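Local coordinates for protein hypothetical methylmalonyl-CoA decarboxylase alpha subunit (Sulfolobus tokodaii, PDB 1X0U) that is of unknown function but belongs to the carboxyl transferase domain proteins of the ClpP/crotonase clan and forms an assembly of six chains, at residues 44-49 with 93-98; 167-172 with 244-249; 69-74 with 101-106. One frame throughout, in Å; residues are numbered along the deposited sequence.

Interaction 1: 44-49 with 93-98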
ATOM      1  N   GLU A  44     -45.682   3.709  -0.035  1.00 17.57           N
ATOM      2  CA  GLU A  44     -46.147   3.948  -1.400  1.00 17.02           C
ATOM      3  C   GLU A  44     -45.011   4.595  -2.214  1.00 17.52           C
ATOM      4  O   GLU A  44     -44.822   4.294  -3.395  1.00 18.66           O
ATOM      5  CB  GLU A  44     -47.404   4.839  -1.394  1.00 17.17           C
ATOM      6  CG  GLU A  44     -48.594   4.191  -0.680  1.00 16.29           C
ATOM      7  CD  GLU A  44     -49.801   5.102  -0.540  1.00 17.41           C
ATOM      8  OE1 GLU A  44     -49.630   6.314  -0.294  1.00 16.16           O
ATOM      9  OE2 GLU A  44     -50.934   4.596  -0.660  1.00 18.06           O
ATOM     10  N   ARG A  45     -44.239   5.469  -1.576  1.00 16.05           N
ATOM     11  CA  ARG A  45     -43.126   6.116  -2.261  1.00 15.47           C
ATOM     12  C   ARG A  45     -42.047   5.086  -2.612  1.00 16.68           C
ATOM     13  O   ARG A  45     -41.477   5.125  -3.701  1.00 16.71           O
ATOM     14  CB  ARG A  45     -42.539   7.213  -1.378  1.00 14.85           C
ATOM     15  CG  ARG A  45     -43.463   8.394  -1.155  1.00 13.70           C
ATOM     16  CD  ARG A  45     -43.128   9.104   0.140  1.00  9.54           C
ATOM     17  NE  ARG A  45     -43.797  10.397   0.254  1.00 10.62           N
ATOM     18  CZ  ARG A  45     -43.743  11.166   1.340  1.00 10.74           C
ATOM     19  NH1 ARG A  45     -43.059  10.772   2.413  1.00 10.88           N
ATOM     20  NH2 ARG A  45     -44.347  12.341   1.346  1.00  7.38           N
ATOM     21  N   LEU A  46     -41.770   4.158  -1.697  1.00 15.78           N
ATOM     22  CA  LEU A  46     -40.765   3.122  -1.945  1.00 14.88           C
ATOM     23  C   LEU A  46     -41.197   2.194  -3.086  1.00 15.02           C
ATOM     24  O   LEU A  46     -40.395   1.857  -3.951  1.00 14.22           O
ATOM     25  CB  LEU A  46     -40.513   2.285  -0.677  1.00 14.33           C
ATOM     26  CG  LEU A  46     -39.765   2.876   0.526  1.00 14.68           C
ATOM     27  CD1 LEU A  46     -39.787   1.849   1.656  1.00 13.53           C
ATOM     28  CD2 LEU A  46     -38.317   3.204   0.166  1.00  9.63           C
ATOM     29  N   ALA A  47     -42.457   1.767  -3.088  1.00 14.54           N
ATOM     30  CA  ALA A  47     -42.920   0.877  -4.151  1.00 15.70           C
ATOM     31  C   ALA A  47     -42.766   1.558  -5.514  1.00 14.43           C
ATOM     32  O   ALA A  47     -42.491   0.899  -6.510  1.00 13.88           O
ATOM     33  CB  ALA A  47     -44.391   0.466  -3.920  1.00 15.13           C
ATOM     34  N   LEU A  48     -42.961   2.871  -5.558  1.00 14.15           N
ATOM     35  CA  LEU A  48     -42.809   3.622  -6.806  1.00 15.44           C
ATOM     36  C   LEU A  48     -41.335   3.598  -7.246  1.00 16.22           C
ATOM     37  O   LEU A  48     -41.022   3.283  -8.399  1.00 18.17           O
ATOM     38  CB  LEU A  48     -43.254   5.081  -6.618  1.00 16.76           C
ATOM     39  CG  LEU A  48     -44.635   5.602  -7.042  1.00 18.79           C
ATOM     40  CD1 LEU A  48     -45.475   4.512  -7.691  1.00 17.76           C
ATOM     41  CD2 LEU A  48     -45.345   6.172  -5.826  1.00 20.93           C
ATOM     42  N   LEU A  49     -40.437   3.910  -6.312  1.00 15.12           N
ATOM     43  CA  LEU A  49     -39.007   3.963  -6.584  1.00 15.47           C
ATOM     44  C   LEU A  49     -38.315   2.668  -6.993  1.00 16.41           C
ATOM     45  O   LEU A  49     -37.521   2.652  -7.932  1.00 17.11           O
ATOM     46  CB  LEU A  49     -38.270   4.538  -5.370  1.00 15.97           C
ATOM     47  CG  LEU A  49     -36.736   4.500  -5.419  1.00 14.45           C
ATOM     48  CD1 LEU A  49     -36.251   5.221  -6.666  1.00 12.60           C
ATOM     49  CD2 LEU A  49     -36.158   5.153  -4.157  1.00 13.29           C
ATOM     50  N   VAL A  93     -29.755  -0.375  -4.751  1.00 16.19           N
ATOM     51  CA  VAL A  93     -29.629   0.869  -4.012  1.00 17.09           C
ATOM     52  C   VAL A  93     -30.356   0.712  -2.683  1.00 15.10           C
ATOM     53  O   VAL A  93     -31.300  -0.061  -2.559  1.00 13.43           O
ATOM     54  CB  VAL A  93     -30.180   2.117  -4.798  1.00 17.10           C
ATOM     55  CG1 VAL A  93     -30.491   1.749  -6.243  1.00 15.78           C
ATOM     56  CG2 VAL A  93     -31.370   2.720  -4.087  1.00 13.53           C
ATOM     57  N   PHE A  94     -29.877   1.432  -1.683  1.00 14.87           N
ATOM     58  CA  PHE A  94     -30.473   1.407  -0.365  1.00 12.42           C
ATOM     59  C   PHE A  94     -31.327   2.649  -0.191  1.00 12.36           C
ATOM     60  O   PHE A  94     -31.145   3.652  -0.882  1.00  8.76           O
ATOM     61  CB  PHE A  94     -29.390   1.370   0.720  1.00 14.19           C
ATOM     62  CG  PHE A  94     -28.955  -0.022   1.096  1.00 15.77           C
ATOM     63  CD1 PHE A  94     -28.049  -0.723   0.309  1.00 16.65           C
ATOM     64  CD2 PHE A  94     -29.472  -0.637   2.234  1.00 14.17           C
ATOM     65  CE1 PHE A  94     -27.663  -2.015   0.655  1.00 17.54           C
ATOM     66  CE2 PHE A  94     -29.096  -1.920   2.588  1.00 15.58           C
ATOM     67  CZ  PHE A  94     -28.194  -2.612   1.804  1.00 16.42           C
ATOM     68  N   ALA A  95     -32.273   2.578   0.732  1.00 13.32           N
ATOM     69  CA  ALA A  95     -33.133   3.718   0.990  1.00 14.21           C
ATOM     70  C   ALA A  95     -33.839   3.592   2.321  1.00 12.94           C
ATOM     71  O   ALA A  95     -33.943   2.507   2.890  1.00 11.35           O
ATOM     72  CB  ALA A  95     -34.180   3.847  -0.125  1.00 14.26           C
ATOM     73  N   TYR A  96     -34.287   4.733   2.825  1.00 13.14           N
ATOM     74  CA  TYR A  96     -35.085   4.770   4.026  1.00 12.07           C
ATOM     75  C   TYR A  96     -36.207   5.730   3.678  1.00 11.90           C
ATOM     76  O   TYR A  96     -36.022   6.665   2.891  1.00 10.87           O
ATOM     77  CB  TYR A  96     -34.306   5.243   5.256  1.00  9.35           C
ATOM     78  CG  TYR A  96     -33.822   6.668   5.242  1.00 11.04           C
ATOM     79  CD1 TYR A  96     -32.487   6.967   4.966  1.00  8.82           C
ATOM     80  CD2 TYR A  96     -34.683   7.719   5.560  1.00 10.31           C
ATOM     81  CE1 TYR A  96     -32.026   8.269   5.013  1.00  9.44           C
ATOM     82  CE2 TYR A  96     -34.225   9.029   5.610  1.00 10.92           C
ATOM     83  CZ  TYR A  96     -32.891   9.295   5.333  1.00 11.06           C
ATOM     84  OH  TYR A  96     -32.432  10.591   5.352  1.00 12.37           O
ATOM     85  N   ALA A  97     -37.382   5.460   4.227  1.00 10.87           N
ATOM     86  CA  ALA A  97     -38.550   6.290   3.988  1.00 10.08           C
ATOM     87  C   ALA A  97     -39.193   6.496   5.342  1.00  9.81           C
ATOM     88  O   ALA A  97     -39.678   5.546   5.955  1.00  7.34           O
ATOM     89  CB  ALA A  97     -39.513   5.582   3.041  1.00  6.09           C
ATOM     90  N   GLN A  98     -39.157   7.731   5.822  1.00 10.42           N
ATOM     91  CA  GLN A  98     -39.743   8.047   7.108  1.00 11.52           C
ATOM     92  C   GLN A  98     -41.261   8.074   6.962  1.00 14.29           C
ATOM     93  O   GLN A  98     -41.794   8.535   5.952  1.00 13.53           O
ATOM     94  CB  GLN A  98     -39.210   9.392   7.604  1.00 12.07           C
ATOM     95  CG  GLN A  98     -37.706   9.378   7.871  1.00 10.52           C
ATOM     96  CD  GLN A  98     -37.163  10.734   8.275  1.00 11.54           C
ATOM     97  OE1 GLN A  98     -37.349  11.730   7.569  1.00 11.44           O
ATOM     98  NE2 GLN A  98     -36.477  10.781   9.412  1.00 11.68           N
TER
HETATM   99  O   HOH W   1     -41.031   8.807   3.116  1.00 13.37           O

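Interaction 2: 167-172 with 244-249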
ATOM      1  N   ILE A 167     -28.562  10.669  -2.246  1.00 11.21           N
ATOM      2  CA  ILE A 167     -29.655  11.532  -2.697  1.00 11.12           C
ATOM      3  C   ILE A 167     -30.780  11.590  -1.657  1.00 11.16           C
ATOM      4  O   ILE A 167     -31.186  10.573  -1.117  1.00 10.27           O
ATOM      5  CB  ILE A 167     -30.243  11.011  -4.021  1.00 10.60           C
ATOM      6  CG1 ILE A 167     -29.148  10.948  -5.085  1.00 11.62           C
ATOM      7  CG2 ILE A 167     -31.360  11.911  -4.482  1.00 11.08           C
ATOM      8  CD1 ILE A 167     -29.547  10.188  -6.345  1.00 13.16           C
ATOM      9  N   THR A 168     -31.282  12.785  -1.375  1.00 13.26           N
ATOM     10  CA  THR A 168     -32.366  12.908  -0.411  1.00 14.71           C
ATOM     11  C   THR A 168     -33.604  13.486  -1.084  1.00 16.01           C
ATOM     12  O   THR A 168     -33.506  14.440  -1.851  1.00 17.27           O
ATOM     13  CB  THR A 168     -32.024  13.866   0.749  1.00 15.18           C
ATOM     14  OG1 THR A 168     -32.102  15.217   0.285  1.00 23.06           O
ATOM     15  CG2 THR A 168     -30.642  13.608   1.285  1.00 10.76           C
ATOM     16  N   ILE A 169     -34.761  12.892  -0.822  1.00 15.15           N
ATOM     17  CA  ILE A 169     -36.006  13.435  -1.352  1.00 13.46           C
ATOM     18  C   ILE A 169     -36.620  14.066  -0.123  1.00 12.44           C
ATOM     19  O   ILE A 169     -36.966  13.363   0.834  1.00 13.25           O
ATOM     20  CB  ILE A 169     -36.973  12.350  -1.880  1.00 12.48           C
ATOM     21  CG1 ILE A 169     -36.372  11.647  -3.096  1.00 11.68           C
ATOM     22  CG2 ILE A 169     -38.313  12.982  -2.268  1.00 11.48           C
ATOM     23  CD1 ILE A 169     -37.287  10.588  -3.663  1.00 10.94           C
ATOM     24  N   MET A 170     -36.694  15.389  -0.113  1.00 12.03           N
ATOM     25  CA  MET A 170     -37.295  16.090   1.008  1.00 13.23           C
ATOM     26  C   MET A 170     -38.794  16.121   0.720  1.00 13.26           C
ATOM     27  O   MET A 170     -39.265  16.940  -0.067  1.00 14.51           O
ATOM     28  CB  MET A 170     -36.737  17.516   1.115  1.00 12.98           C
ATOM     29  CG  MET A 170     -37.400  18.366   2.200  1.00 14.61           C
ATOM     30  SD  MET A 170     -37.520  17.478   3.764  1.00 17.41           S
ATOM     31  CE  MET A 170     -35.734  17.038   3.978  1.00 14.30           C
ATOM     32  N   ALA A 171     -39.537  15.204   1.331  1.00 12.93           N
ATOM     33  CA  ALA A 171     -40.980  15.140   1.109  1.00 12.53           C
ATOM     34  C   ALA A 171     -41.753  15.336   2.411  1.00 12.15           C
ATOM     35  O   ALA A 171     -42.760  14.664   2.656  1.00 12.00           O
ATOM     36  CB  ALA A 171     -41.348  13.795   0.460  1.00  9.33           C
ATOM     37  N   GLY A 172     -41.281  16.273   3.233  1.00 15.76           N
ATOM     38  CA  GLY A 172     -41.922  16.545   4.508  1.00 16.79           C
ATOM     39  C   GLY A 172     -41.607  17.923   5.070  1.00 17.90           C
ATOM     40  O   GLY A 172     -41.010  18.743   4.379  1.00 20.11           O
ATOM     41  N   ASN A 244     -39.173   9.924  -9.993  1.00 13.86           N
ATOM     42  CA  ASN A 244     -38.776   9.667 -11.379  1.00 15.15           C
ATOM     43  C   ASN A 244     -37.458  10.394 -11.579  1.00 14.21           C
ATOM     44  O   ASN A 244     -36.575   9.914 -12.272  1.00 14.57           O
ATOM     45  CB  ASN A 244     -39.786  10.214 -12.394  1.00 14.87           C
ATOM     46  CG  ASN A 244     -40.969   9.302 -12.591  1.00 16.88           C
ATOM     47  OD1 ASN A 244     -40.892   8.099 -12.345  1.00 18.55           O
ATOM     48  ND2 ASN A 244     -42.071   9.867 -13.056  1.00 14.38           N
ATOM     49  N   LEU A 245     -37.342  11.562 -10.957  1.00 13.16           N
ATOM     50  CA  LEU A 245     -36.136  12.361 -11.064  1.00 14.81           C
ATOM     51  C   LEU A 245     -34.981  11.598 -10.404  1.00 15.08           C
ATOM     52  O   LEU A 245     -33.897  11.513 -10.977  1.00 15.59           O
ATOM     53  CB  LEU A 245     -36.349  13.719 -10.381  1.00 16.72           C
ATOM     54  CG  LEU A 245     -35.470  14.950 -10.664  1.00 20.47           C
ATOM     55  CD1 LEU A 245     -34.863  15.427  -9.367  1.00 21.80           C
ATOM     56  CD2 LEU A 245     -34.391  14.648 -11.684  1.00 21.94           C
ATOM     57  N   THR A 246     -35.208  11.027  -9.217  1.00 14.21           N
ATOM     58  CA  THR A 246     -34.135  10.291  -8.553  1.00 15.34           C
ATOM     59  C   THR A 246     -33.674   9.130  -9.431  1.00 14.15           C
ATOM     60  O   THR A 246     -32.472   8.859  -9.524  1.00 13.09           O
ATOM     61  CB  THR A 246     -34.539   9.725  -7.169  1.00 15.48           C
ATOM     62  OG1 THR A 246     -35.443   8.632  -7.351  1.00 24.53           O
ATOM     63  CG2 THR A 246     -35.187  10.789  -6.309  1.00  9.63           C
ATOM     64  N   LYS A 247     -34.615   8.448 -10.076  1.00 13.35           N
ATOM     65  CA  LYS A 247     -34.255   7.340 -10.968  1.00 16.17           C
ATOM     66  C   LYS A 247     -33.386   7.854 -12.108  1.00 15.44           C
ATOM     67  O   LYS A 247     -32.442   7.196 -12.531  1.00 15.71           O
ATOM     68  CB  LYS A 247     -35.489   6.692 -11.589  1.00 16.59           C
ATOM     69  CG  LYS A 247     -36.339   5.853 -10.673  1.00 19.69           C
ATOM     70  CD  LYS A 247     -37.476   5.266 -11.496  1.00 23.40           C
ATOM     71  CE  LYS A 247     -38.361   4.355 -10.684  1.00 27.93           C
ATOM     72  NZ  LYS A 247     -39.356   3.681 -11.568  1.00 31.30           N
ATOM     73  N   ARG A 248     -33.721   9.037 -12.612  1.00 17.68           N
ATOM     74  CA  ARG A 248     -32.969   9.620 -13.715  1.00 18.05           C
ATOM     75  C   ARG A 248     -31.586  10.057 -13.237  1.00 17.39           C
ATOM     76  O   ARG A 248     -30.586   9.873 -13.940  1.00 15.14           O
ATOM     77  CB  ARG A 248     -33.726  10.810 -14.303  1.00 19.92           C
ATOM     78  CG  ARG A 248     -33.135  11.289 -15.617  1.00 26.01           C
ATOM     79  CD  ARG A 248     -33.766  12.579 -16.110  1.00 28.67           C
ATOM     80  NE  ARG A 248     -33.021  13.105 -17.252  1.00 32.56           N
ATOM     81  CZ  ARG A 248     -33.143  14.342 -17.719  1.00 33.73           C
ATOM     82  NH1 ARG A 248     -33.986  15.188 -17.143  1.00 32.56           N
ATOM     83  NH2 ARG A 248     -32.416  14.731 -18.757  1.00 35.43           N
ATOM     84  N   LEU A 249     -31.530  10.629 -12.038  1.00 15.08           N
ATOM     85  CA  LEU A 249     -30.266  11.069 -11.472  1.00 14.86           C
ATOM     86  C   LEU A 249     -29.361   9.855 -11.294  1.00 15.74           C
ATOM     87  O   LEU A 249     -28.213   9.859 -11.724  1.00 17.85           O
ATOM     88  CB  LEU A 249     -30.500  11.748 -10.120  1.00 13.89           C
ATOM     89  CG  LEU A 249     -29.250  12.271  -9.413  1.00 15.28           C
ATOM     90  CD1 LEU A 249     -28.501  13.220 -10.362  1.00 14.40           C
ATOM     91  CD2 LEU A 249     -29.647  12.986  -8.114  1.00 12.74           C
TER

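Interaction 3: 69-74 with 101-106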
ATOM      1  N   PHE A  69     -42.585  10.090  28.781  1.00 40.84           N
ATOM      2  CA  PHE A  69     -43.640  10.748  28.022  1.00 40.66           C
ATOM      3  C   PHE A  69     -44.596   9.788  27.317  1.00 41.00           C
ATOM      4  O   PHE A  69     -45.147  10.102  26.263  1.00 41.51           O
ATOM      5  CB  PHE A  69     -43.035  11.735  27.019  1.00 41.73           C
ATOM      6  CG  PHE A  69     -42.298  12.878  27.667  1.00 42.16           C
ATOM      7  CD1 PHE A  69     -41.012  12.703  28.171  1.00 42.37           C
ATOM      8  CD2 PHE A  69     -42.906  14.121  27.809  1.00 43.41           C
ATOM      9  CE1 PHE A  69     -40.340  13.751  28.809  1.00 43.24           C
ATOM     10  CE2 PHE A  69     -42.245  15.174  28.447  1.00 43.03           C
ATOM     11  CZ  PHE A  69     -40.961  14.988  28.947  1.00 43.05           C
ATOM     12  N   GLY A  70     -44.792   8.618  27.913  1.00 41.64           N
ATOM     13  CA  GLY A  70     -45.713   7.647  27.354  1.00 43.09           C
ATOM     14  C   GLY A  70     -45.185   6.762  26.248  1.00 43.74           C
ATOM     15  O   GLY A  70     -45.910   5.896  25.754  1.00 44.13           O
ATOM     16  N   LEU A  71     -43.930   6.959  25.858  1.00 44.86           N
ATOM     17  CA  LEU A  71     -43.338   6.154  24.787  1.00 45.82           C
ATOM     18  C   LEU A  71     -43.395   4.654  25.087  1.00 46.85           C
ATOM     19  O   LEU A  71     -43.196   3.826  24.196  1.00 44.76           O
ATOM     20  CB  LEU A  71     -41.889   6.585  24.533  1.00 45.01           C
ATOM     21  CG  LEU A  71     -41.649   7.883  23.748  1.00 45.20           C
ATOM     22  CD1 LEU A  71     -41.971   7.672  22.283  1.00 44.95           C
ATOM     23  CD2 LEU A  71     -42.495   9.003  24.326  1.00 45.46           C
ATOM     24  N   ASP A  72     -43.668   4.307  26.343  1.00 48.96           N
ATOM     25  CA  ASP A  72     -43.767   2.903  26.733  1.00 51.14           C
ATOM     26  C   ASP A  72     -45.083   2.309  26.232  1.00 51.46           C
ATOM     27  O   ASP A  72     -45.257   1.088  26.204  1.00 52.06           O
ATOM     28  CB  ASP A  72     -43.685   2.758  28.257  1.00 52.11           C
ATOM     29  CG  ASP A  72     -44.720   3.597  28.983  1.00 53.52           C
ATOM     30  OD1 ASP A  72     -44.781   3.518  30.229  1.00 55.00           O
ATOM     31  OD2 ASP A  72     -45.470   4.338  28.315  1.00 54.52           O
ATOM     32  N   LYS A  73     -46.006   3.186  25.841  1.00 51.66           N
ATOM     33  CA  LYS A  73     -47.307   2.775  25.332  1.00 52.90           C
ATOM     34  C   LYS A  73     -47.329   2.857  23.801  1.00 53.12           C
ATOM     35  O   LYS A  73     -47.864   1.968  23.124  1.00 52.96           O
ATOM     36  CB  LYS A  73     -48.395   3.686  25.908  1.00 54.13           C
ATOM     37  CG  LYS A  73     -48.265   3.928  27.402  1.00 55.22           C
ATOM     38  CD  LYS A  73     -48.462   2.649  28.207  1.00 55.82           C
ATOM     39  CE  LYS A  73     -47.828   2.763  29.591  1.00 56.33           C
ATOM     40  NZ  LYS A  73     -48.168   4.037  30.288  1.00 56.41           N
ATOM     41  N   GLN A  74     -46.748   3.934  23.271  1.00 52.32           N
ATOM     42  CA  GLN A  74     -46.681   4.175  21.825  1.00 52.08           C
ATOM     43  C   GLN A  74     -45.590   3.383  21.102  1.00 50.17           C
ATOM     44  O   GLN A  74     -44.655   3.967  20.538  1.00 50.74           O
ATOM     45  CB  GLN A  74     -46.470   5.669  21.545  1.00 53.72           C
ATOM     46  CG  GLN A  74     -47.726   6.520  21.645  1.00 56.82           C
ATOM     47  CD  GLN A  74     -48.758   6.168  20.590  1.00 58.10           C
ATOM     48  OE1 GLN A  74     -49.289   5.055  20.568  1.00 59.81           O
ATOM     49  NE2 GLN A  74     -49.040   7.115  19.700  1.00 58.49           N
ATOM     50  N   THR A 101     -46.797   9.340   9.646  1.00 16.50           N
ATOM     51  CA  THR A 101     -47.933   8.933  10.472  1.00 19.29           C
ATOM     52  C   THR A 101     -47.503   8.337  11.805  1.00 19.81           C
ATOM     53  O   THR A 101     -48.332   8.103  12.682  1.00 20.76           O
ATOM     54  CB  THR A 101     -48.829   7.896   9.760  1.00 19.48           C
ATOM     55  OG1 THR A 101     -48.166   6.627   9.729  1.00 20.10           O
ATOM     56  CG2 THR A 101     -49.138   8.348   8.335  1.00 20.99           C
ATOM     57  N   VAL A 102     -46.211   8.078  11.954  1.00 18.95           N
ATOM     58  CA  VAL A 102     -45.705   7.521  13.200  1.00 19.17           C
ATOM     59  C   VAL A 102     -45.007   8.630  13.971  1.00 18.85           C
ATOM     60  O   VAL A 102     -43.831   8.914  13.750  1.00 19.18           O
ATOM     61  CB  VAL A 102     -44.721   6.346  12.933  1.00 20.32           C
ATOM     62  CG1 VAL A 102     -44.107   5.857  14.234  1.00 20.06           C
ATOM     63  CG2 VAL A 102     -45.458   5.206  12.250  1.00 19.27           C
ATOM     64  N   LEU A 103     -45.748   9.270  14.868  1.00 19.70           N
ATOM     65  CA  LEU A 103     -45.210  10.357  15.681  1.00 19.92           C
ATOM     66  C   LEU A 103     -44.554  11.416  14.785  1.00 19.37           C
ATOM     67  O   LEU A 103     -43.371  11.747  14.937  1.00 20.06           O
ATOM     68  CB  LEU A 103     -44.199   9.796  16.694  1.00 19.79           C
ATOM     69  CG  LEU A 103     -44.735   8.696  17.629  1.00 22.91           C
ATOM     70  CD1 LEU A 103     -43.598   8.063  18.445  1.00 22.95           C
ATOM     71  CD2 LEU A 103     -45.785   9.295  18.558  1.00 23.69           C
ATOM     72  N   GLY A 104     -45.339  11.941  13.850  1.00 17.97           N
ATOM     73  CA  GLY A 104     -44.843  12.952  12.929  1.00 18.63           C
ATOM     74  C   GLY A 104     -43.500  12.616  12.301  1.00 18.58           C
ATOM     75  O   GLY A 104     -42.718  13.513  12.007  1.00 21.10           O
ATOM     76  N   GLY A 105     -43.235  11.328  12.093  1.00 18.76           N
ATOM     77  CA  GLY A 105     -41.969  10.905  11.514  1.00 18.00           C
ATOM     78  C   GLY A 105     -40.750  11.345  12.311  1.00 18.03           C
ATOM     79  O   GLY A 105     -39.638  11.314  11.801  1.00 18.24           O
ATOM     80  N   SER A 106     -40.952  11.743  13.565  1.00 18.49           N
ATOM     81  CA  SER A 106     -39.862  12.200  14.423  1.00 19.29           C
ATOM     82  C   SER A 106     -38.691  11.218  14.472  1.00 19.54           C
ATOM     83  O   SER A 106     -38.869  10.012  14.300  1.00 17.05           O
ATOM     84  CB  SER A 106     -40.380  12.471  15.839  1.00 18.46           C
ATOM     85  OG  SER A 106     -40.965  11.317  16.412  1.00 22.23           O
TER

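Interaction 1: 44-49 with 93-98
Helix-on-sheet packing of the crotonase-type fold brings L46 of helix 42-49 down onto A97 and A95 of strand 91-98, which lies in the mixed sheet of the N-terminal half. The short axes run roughly antiparallel, at 153°, and approach to 9.1 Å, a spacing that fits one leucine facing two alanines. With CG beside the backbone N and anti to the carbonyl carbon (chi1 -71°), the L46 side chain reaches the strand with its branched end: CG lies 3.7 Å from A97 CB, and CD2 bridges the two alanines, 3.9 Å from A97 CB and 4.2 Å from A95 CB. The alternation of the strand explains the match. A95 and A97 direct their CB atoms at the helix, whereas Y96 between them points away and packs on I115 of helix 109-125, so the strand is covered on both faces. L46 also touches V82 on the neighbouring strand 81-88, which spreads the contact over two strands.

At the end of the strand the chemistry turns polar. R45 is buried, and its charge is matched by salt bridges from NE to E239 and from NH1 to D134; the amide of Q98 is in turn held by D134 N and H111. The R45 guanidinium and Q98 O are 4.4 Å apart at NH1, too far for a direct bond, and a water fills the gap. It sits at the guanidinium edge, in plane, accepting from R45 NH1 at 2.9 Å and donating to Q98 O at 2.9 Å.

Interaction 2: 167-172 with 244-249
A buried, wholly apolar contact between a parallel strand and the helix lying over it joins I167 and I169 of strand 166-170 to L249 and T246 of helix 239-252. No hydrogen bond crosses it. The axes approach to 10.0 Å and run close to antiparallel, at 169°. I167, whose CB faces the helix, and I169, whose side chain reaches it only with its end, meet two helix residues three positions apart, a little under one turn.

At the first point I167 and L249 extend toward one another tip to tip. I167 CD1 stands 3.3 Å from L249 CD2, tighter than ordinary van der Waals contact, and 3.7 Å from L249 CG. The L249 branch gets there because its CG is anti to the backbone N (chi1 -180°), carrying the isobutyl group out from the helix.

The second point is made at about a right angle: the T246 methyl is set against the end of I169, with CG2 3.4 Å from I169 CD1 and 3.5 Å from I169 CG1, again a close fit. T246 divides its two branches between two tasks, since its hydroxyl OG1 is hydrogen-bonded to I243 O on its own helix while CG2 is turned to the sheet. T168, between the two isoleucines, has its CB directed to the far side, where it touches I188.

The helix also covers the next two strands, 187-191 (I189, F187) and 234-236 (F234). A helix laid antiparallel on a parallel strand is consistent with the alpha/beta layering of the crotonase fold.

Interaction 3: 69-74 with 101-106
L103 meets L71 and Q74 where two loops approach each other: segment 69-74 precedes strand 81-88, and segment 101-106 links strand 91-98 to helix 109-125. The contact is small, burying 109 Å² in all, and L103 supplies most of it by dividing its two methyls between the partners. On the inner side L103 CD1 lies 4.2 Å from CD1 of the buried L71, an ordinary van der Waals distance, with the two side chains crossing obliquely. Q141 lies against L71 and R139 against L103, so the paired leucines have protein beside them.

The outer side differs in burial and chemistry, not in distance. Q74, like L103, is partly exposed, and its chain bends back at chi2 (-65°), which brings NE2 of the amide to the other methyl, 4.1 Å from L103 CD2. Here a polar group touches a methyl, with no hydrogen bond. Farther out still, K73 is exposed and its NZ forms a salt bridge with D72 OD2 within its own loop, at 3.4 Å.

The polar bonds within these segments lie inside each loop. G70 O accepts from both K73 N, at 2.7 Å, and Q74 N, at a longer 3.3 Å, turning the first loop. L103 O is gripped twice, by S106 N at 2.8 Å and by S106 OG at 2.9 Å; the hydroxyl approaches in the carbonyl plane with a C=O...O angle of 146°, and it also pairs with R139 NE. L103, G104 and G105 all take positive phi in this turn. The chemistry therefore implies two loops with internal hydrogen bonds of their own, 101-106 being also tied to S135 and G136, which meet through one methyl-methyl and one amide-methyl contact with no polar bond fixing one to the other.

Interactions 1 and 2 are both buried and lay helices 42-49 and 239-252 against strands of one sheet, their centres about 10 Å apart. The two helices meet directly, with L49 CD1 3.6 Å from T246 OG1, and R45 NH2 makes a weak hydrogen bond to A171 O. They differ in polarity: 44-49 with 93-98 adds a water bridge and charged partners at the strand end, while 167-172 with 244-249 uses hydrocarbon alone. The centre of interaction 3 lies about 34 Å from the chain centre, against about 12 Å for interaction 2; it joins loops and is only partly buried. Its segments alternate with those of interaction 1 along the chain.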